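PDB 3FHD: ORF 37 from Human herpesvirus 8 type M, which cuts both double- and single-stranded DNA as an endonuclease and exonuclease, processing branched viral DNA intermediates so that unit-length progeny genomes can be packaged. Local coordinates for residues A134-H138 with Y409-D413; V144-S149 with D226-Q231. All blocks are in the same frame, centred on the assembly; numbering follows the deposited sequence.

Interaction 1 of 2, residues A134-H138 with Y409-D413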
loop_
_atom_site.group_PDB
_atom_site.type_symbol
_atom_site.label_atom_id
_atom_site.label_comp_id
_atom_site.label_asym_id
_atom_site.label_seq_id
_atom_site.Cartn_x
_atom_site.Cartn_y
_atom_site.Cartn_z
ATOM N N ALA A 134 -18.669 14.223 5.130
ATOM C CA ALA A 134 -17.539 13.283 5.220
ATOM C C ALA A 134 -18.004 11.862 4.901
ATOM O O ALA A 134 -17.216 11.067 4.363
ATOM C CB ALA A 134 -16.874 13.355 6.633
ATOM N N HIS A 135 -19.262 11.541 5.225
ATOM C CA HIS A 135 -19.832 10.219 4.897
ATOM C C HIS A 135 -20.047 9.981 3.389
ATOM O O HIS A 135 -19.793 8.869 2.888
ATOM C CB HIS A 135 -21.066 9.899 5.751
ATOM C CG HIS A 135 -20.795 10.044 7.215
ATOM N ND1 HIS A 135 -19.960 9.182 7.901
ATOM C CD2 HIS A 135 -21.161 10.999 8.103
ATOM C CE1 HIS A 135 -19.849 9.584 9.155
ATOM N NE2 HIS A 135 -20.570 10.683 9.304
ATOM N N GLN A 136 -20.447 11.024 2.673
ATOM C CA GLN A 136 -20.475 10.998 1.199
ATOM C C GLN A 136 -19.089 10.835 0.563
ATOM O O GLN A 136 -18.941 10.093 -0.403
ATOM C CB GLN A 136 -21.172 12.241 0.640
ATOM C CG GLN A 136 -22.671 12.233 1.000
ATOM C CD GLN A 136 -23.373 13.549 0.747
ATOM O OE1 GLN A 136 -22.755 14.628 0.734
ATOM N NE2 GLN A 136 -24.682 13.468 0.550
ATOM N N ARG A 137 -18.084 11.536 1.097
ATOM C CA ARG A 137 -16.744 11.411 0.558
ATOM C C ARG A 137 -16.240 9.985 0.823
ATOM O O ARG A 137 -15.651 9.337 -0.049
ATOM C CB ARG A 137 -15.817 12.465 1.167
ATOM C CG ARG A 137 -16.090 13.890 0.667
ATOM C CD ARG A 137 -14.918 14.862 0.982
ATOM N NE ARG A 137 -14.667 14.975 2.421
ATOM C CZ ARG A 137 -15.326 15.742 3.278
ATOM N NH1 ARG A 137 -16.330 16.524 2.882
ATOM N NH2 ARG A 137 -14.971 15.725 4.560
ATOM N N HIS A 138 -16.486 9.506 2.032
ATOM C CA HIS A 138 -16.166 8.128 2.414
ATOM C C HIS A 138 -16.803 7.114 1.465
ATOM O O HIS A 138 -16.147 6.141 1.007
ATOM C CB HIS A 138 -16.633 7.852 3.848
ATOM C CG HIS A 138 -16.323 6.462 4.325
ATOM N ND1 HIS A 138 -17.260 5.657 4.930
ATOM C CD2 HIS A 138 -15.182 5.735 4.275
ATOM C CE1 HIS A 138 -16.714 4.492 5.228
ATOM N NE2 HIS A 138 -15.454 4.515 4.841
ATOM N N TYR A 409 -10.984 5.181 7.650
ATOM C CA TYR A 409 -12.171 4.507 7.094
ATOM C C TYR A 409 -13.018 3.854 8.217
ATOM O O TYR A 409 -14.236 3.997 8.248
ATOM C CB TYR A 409 -11.744 3.439 6.080
ATOM C CG TYR A 409 -11.445 3.937 4.664
ATOM C CD1 TYR A 409 -12.158 3.420 3.565
ATOM C CD2 TYR A 409 -10.502 4.927 4.418
ATOM C CE1 TYR A 409 -11.880 3.851 2.242
ATOM C CE2 TYR A 409 -10.237 5.395 3.088
ATOM C CZ TYR A 409 -10.938 4.851 2.005
ATOM O OH TYR A 409 -10.670 5.249 0.690
ATOM N N ILE A 410 -12.373 3.154 9.147
ATOM C CA ILE A 410 -13.072 2.617 10.331
ATOM C C ILE A 410 -13.811 3.727 11.114
ATOM O O ILE A 410 -14.875 3.481 11.669
ATOM C CB ILE A 410 -12.077 1.879 11.279
ATOM C CG1 ILE A 410 -11.636 0.582 10.646
ATOM C CG2 ILE A 410 -12.731 1.600 12.696
ATOM C CD1 ILE A 410 -10.426 -0.055 11.324
ATOM N N GLY A 411 -13.214 4.926 11.173
ATOM C CA GLY A 411 -13.765 6.082 11.903
ATOM C C GLY A 411 -15.014 6.626 11.231
ATOM O O GLY A 411 -15.953 7.082 11.907
ATOM N N LEU A 412 -15.042 6.563 9.905
ATOM C CA LEU A 412 -16.178 7.017 9.101
ATOM C C LEU A 412 -17.270 5.963 8.903
ATOM O O LEU A 412 -18.396 6.327 8.580
ATOM C CB LEU A 412 -15.715 7.543 7.731
ATOM C CG LEU A 412 -14.994 8.887 7.757
ATOM C CD1 LEU A 412 -14.144 9.125 6.526
ATOM C CD2 LEU A 412 -16.048 10.027 7.976
ATOM N N ASP A 413 -16.948 4.688 9.108
ATOM C CA ASP A 413 -17.930 3.592 9.023
ATOM C C ASP A 413 -19.101 3.859 9.976
ATOM O O ASP A 413 -18.889 4.304 11.090
ATOM C CB ASP A 413 -17.292 2.247 9.434
ATOM C CG ASP A 413 -16.581 1.516 8.275
ATOM O OD1 ASP A 413 -16.783 1.900 7.106
ATOM O OD2 ASP A 413 -15.821 0.529 8.534
HETATM O O HOH W 1 -14.834 1.558 4.965
#
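D413 OD1 and H138 are linked through one water. The water donates to D413 OD1 at 2.9 Å and lies 3.0 Å from H138 NE2. D413 OD1 also meets H138 directly, at the ring edge, 3.2 Å from CE1. The carboxylate is steeply inclined to the imidazole plane. D413 is the first residue past the end of helix 394-412, and H138 lies in the first turns of helix 134-147.

H138 carries most of the contact from its side. Its CG is anti to the backbone N (chi1 -179°), which sends the imidazole across to helix 394-412. L412 CB covers one face of this ring in a CH-pi contact, 3.7 Å from the ring centroid. The ring edge, through CD2 and NE2, points at the face of Y409 near CD1. This is an offset edge-to-face pair, with planes at 81°. The hydroxyl of Y409 bonds outside the contact, to Q231.

L412 packs against both H138 and A134. Its CD1 rests near H138 CB. Its CD2 packs on A134 CB at 3.7 Å, while P233 touches the same leucine from a nearby loop. The exposed H135 reaches L412 O with ND1, in a weak hydrogen bond of 3.3 Å. The bond runs near the plane of the H135 ring.

Two helices from distant parts of the chain are thus joined by packing round one buried histidine, away from the metal site. A carboxylate beside CE1 and the carbonyl end of helix 394-412 would probably favour positive charge on H138. The water lets NE2 and the carboxylate interact without direct pairing.

Interaction 2 of 2, residues V144-S149 with D226-Q231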
loop_
_atom_site.group_PDB
_atom_site.type_symbol
_atom_site.label_atom_id
_atom_site.label_comp_id
_atom_site.label_asym_id
_atom_site.label_seq_id
_atom_site.Cartn_x
_atom_site.Cartn_y
_atom_site.Cartn_z
ATOM N N VAL A 144 -14.596 3.802 -5.341
ATOM C CA VAL A 144 -13.335 3.863 -6.113
ATOM C C VAL A 144 -12.392 2.676 -5.799
ATOM O O VAL A 144 -11.803 2.072 -6.724
ATOM C CB VAL A 144 -12.630 5.239 -5.957
ATOM C CG1 VAL A 144 -11.214 5.192 -6.558
ATOM C CG2 VAL A 144 -13.512 6.351 -6.632
ATOM N N GLU A 145 -12.246 2.368 -4.512
ATOM C CA GLU A 145 -11.524 1.174 -4.074
ATOM C C GLU A 145 -12.044 -0.090 -4.740
ATOM O O GLU A 145 -11.253 -0.868 -5.291
ATOM C CB GLU A 145 -11.547 1.029 -2.514
ATOM C CG GLU A 145 -10.694 -0.161 -2.001
ATOM C CD GLU A 145 -11.423 -1.527 -2.019
ATOM O OE1 GLU A 145 -12.658 -1.580 -1.818
ATOM O OE2 GLU A 145 -10.753 -2.568 -2.238
ATOM N N ARG A 146 -13.362 -0.312 -4.677
ATOM C CA ARG A 146 -13.989 -1.485 -5.298
ATOM C C ARG A 146 -13.762 -1.517 -6.818
ATOM O O ARG A 146 -13.463 -2.578 -7.373
ATOM C CB ARG A 146 -15.480 -1.574 -4.924
ATOM C CG ARG A 146 -15.743 -2.039 -3.463
ATOM C CD ARG A 146 -15.401 -3.532 -3.225
ATOM N NE ARG A 146 -13.980 -3.715 -2.936
ATOM C CZ ARG A 146 -13.314 -4.870 -2.944
ATOM N NH1 ARG A 146 -12.013 -4.876 -2.681
ATOM N NH2 ARG A 146 -13.922 -6.024 -3.183
ATOM N N ALA A 147 -13.845 -0.360 -7.467
ATOM C CA ALA A 147 -13.632 -0.234 -8.916
ATOM C C ALA A 147 -12.190 -0.528 -9.376
ATOM O O ALA A 147 -11.931 -0.700 -10.578
ATOM C CB ALA A 147 -14.025 1.158 -9.358
ATOM N N THR A 148 -11.245 -0.518 -8.433
ATOM C CA THR A 148 -9.820 -0.662 -8.723
ATOM C C THR A 148 -9.133 -1.837 -8.011
ATOM O O THR A 148 -7.912 -1.855 -7.881
ATOM C CB THR A 148 -9.030 0.669 -8.448
ATOM O OG1 THR A 148 -9.091 1.058 -7.032
ATOM C CG2 THR A 148 -9.545 1.795 -9.372
ATOM N N SER A 149 -9.907 -2.799 -7.525
ATOM C CA SER A 149 -9.352 -3.957 -6.796
ATOM C C SER A 149 -8.318 -4.879 -7.509
ATOM O O SER A 149 -7.629 -5.650 -6.855
ATOM C CB SER A 149 -10.482 -4.793 -6.148
ATOM O OG SER A 149 -11.388 -5.226 -7.125
ATOM N N ASP A 226 -7.835 -9.070 -2.457
ATOM C CA ASP A 226 -7.745 -8.017 -3.487
ATOM C C ASP A 226 -8.381 -6.669 -3.067
ATOM O O ASP A 226 -9.597 -6.537 -2.996
ATOM C CB ASP A 226 -8.317 -8.498 -4.834
ATOM C CG ASP A 226 -7.653 -9.779 -5.324
ATOM O OD1 ASP A 226 -6.436 -9.751 -5.601
ATOM O OD2 ASP A 226 -8.343 -10.816 -5.408
ATOM N N TYR A 227 -7.520 -5.692 -2.806
ATOM C CA TYR A 227 -7.880 -4.324 -2.396
ATOM C C TYR A 227 -7.501 -3.347 -3.490
ATOM O O TYR A 227 -6.392 -3.428 -3.994
ATOM C CB TYR A 227 -7.033 -3.926 -1.181
ATOM C CG TYR A 227 -7.569 -4.525 0.074
ATOM C CD1 TYR A 227 -8.628 -3.912 0.715
ATOM C CD2 TYR A 227 -7.063 -5.698 0.598
ATOM C CE1 TYR A 227 -9.158 -4.417 1.847
ATOM C CE2 TYR A 227 -7.615 -6.234 1.773
ATOM C CZ TYR A 227 -8.667 -5.569 2.375
ATOM O OH TYR A 227 -9.290 -6.005 3.533
ATOM N N GLY A 228 -8.384 -2.382 -3.759
ATOM C CA GLY A 228 -8.105 -1.317 -4.708
ATOM C C GLY A 228 -7.378 -0.159 -4.025
ATOM O O GLY A 228 -6.731 -0.324 -2.988
ATOM N N PHE A 229 -7.474 1.016 -4.628
ATOM C CA PHE A 229 -6.784 2.160 -4.100
ATOM C C PHE A 229 -7.736 2.988 -3.202
ATOM O O PHE A 229 -8.790 3.415 -3.648
ATOM C CB PHE A 229 -6.301 3.053 -5.245
ATOM C CG PHE A 229 -5.311 4.090 -4.785
ATOM C CD1 PHE A 229 -4.114 3.707 -4.163
ATOM C CD2 PHE A 229 -5.580 5.432 -4.951
ATOM C CE1 PHE A 229 -3.169 4.697 -3.728
ATOM C CE2 PHE A 229 -4.685 6.400 -4.535
ATOM C CZ PHE A 229 -3.489 6.034 -3.916
ATOM N N MET A 230 -7.348 3.165 -1.947
ATOM C CA MET A 230 -8.156 3.856 -0.958
ATOM C C MET A 230 -7.619 5.259 -0.750
ATOM O O MET A 230 -6.638 5.427 -0.019
ATOM C CB MET A 230 -8.088 3.103 0.365
ATOM C CG MET A 230 -8.853 1.788 0.261
ATOM S SD MET A 230 -8.676 0.575 1.573
ATOM C CE MET A 230 -7.039 0.833 2.142
ATOM N N GLN A 231 -8.278 6.252 -1.355
ATOM C CA GLN A 231 -7.929 7.655 -1.158
ATOM C C GLN A 231 -8.414 8.067 0.268
ATOM O O GLN A 231 -9.412 7.502 0.777
ATOM C CB GLN A 231 -8.643 8.505 -2.214
ATOM C CG GLN A 231 -8.324 8.102 -3.664
ATOM C CD GLN A 231 -9.282 8.736 -4.676
ATOM O OE1 GLN A 231 -8.976 9.780 -5.268
ATOM N NE2 GLN A 231 -10.446 8.102 -4.878
HETATM O O HOH W 2 -5.285 -6.846 -6.283
#
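E145 and M230 extend together in one direction, with their two CG atoms 3.5 Å apart. The contact ties the C-terminal end of helix 134-147 to the segment entering strand 230-231 of a small three-stranded sheet, within a PD-(D/E)XK nuclease. The Y227 side chain lies about 7 Å from that of D243, a magnesium ligand, and about 11 Å from the ion.

The E145 side chain starts out extended, then bends at chi2 (-84°) to turn its carboxylate toward G228. R146 lays NE and NH1 along the two carboxylate oxygens. This salt bridge lies within the helix end and positions OE2 for G228 N. E145 OE2 takes R146 NH1 on its syn lone pair at 2.7 Å and G228 N on the anti side at 2.8 Å. R146 NH1 also donates to D226 O at 2.9 Å, so one nitrogen serves both segments.

T148 OG1 is used twice. It donates to V144 O and accepts from F229 N at 2.9 Å, nearly straight at 173°. Nearby, V144 packs on Q231, whose amide is held by N89 and R85. The two segments come very close at G228, whose CA makes C-H...O contacts of 3.2 Å with both E145 O and T148 O.

Both interactions use helix 134-147: interaction 1 its N-terminal turns, interaction 2 its C-terminal end. Their centres are 15 Å apart. Along the chain the segments come in the order 134-138, 144-149, 226-231, 409-413, so interaction 2 is nested inside the loop closed by interaction 1. The two contacts touch directly, since Y409 OH lies 2.6 Å from Q231 O, a probable hydrogen bond. Helix 394-412 and the short strand 230-231 are therefore connected to each other as well as to the shared helix. One helix thus joins the more peripheral end of helix 394-412 to the buried segment that lies nearer the magnesium site of the nuclease.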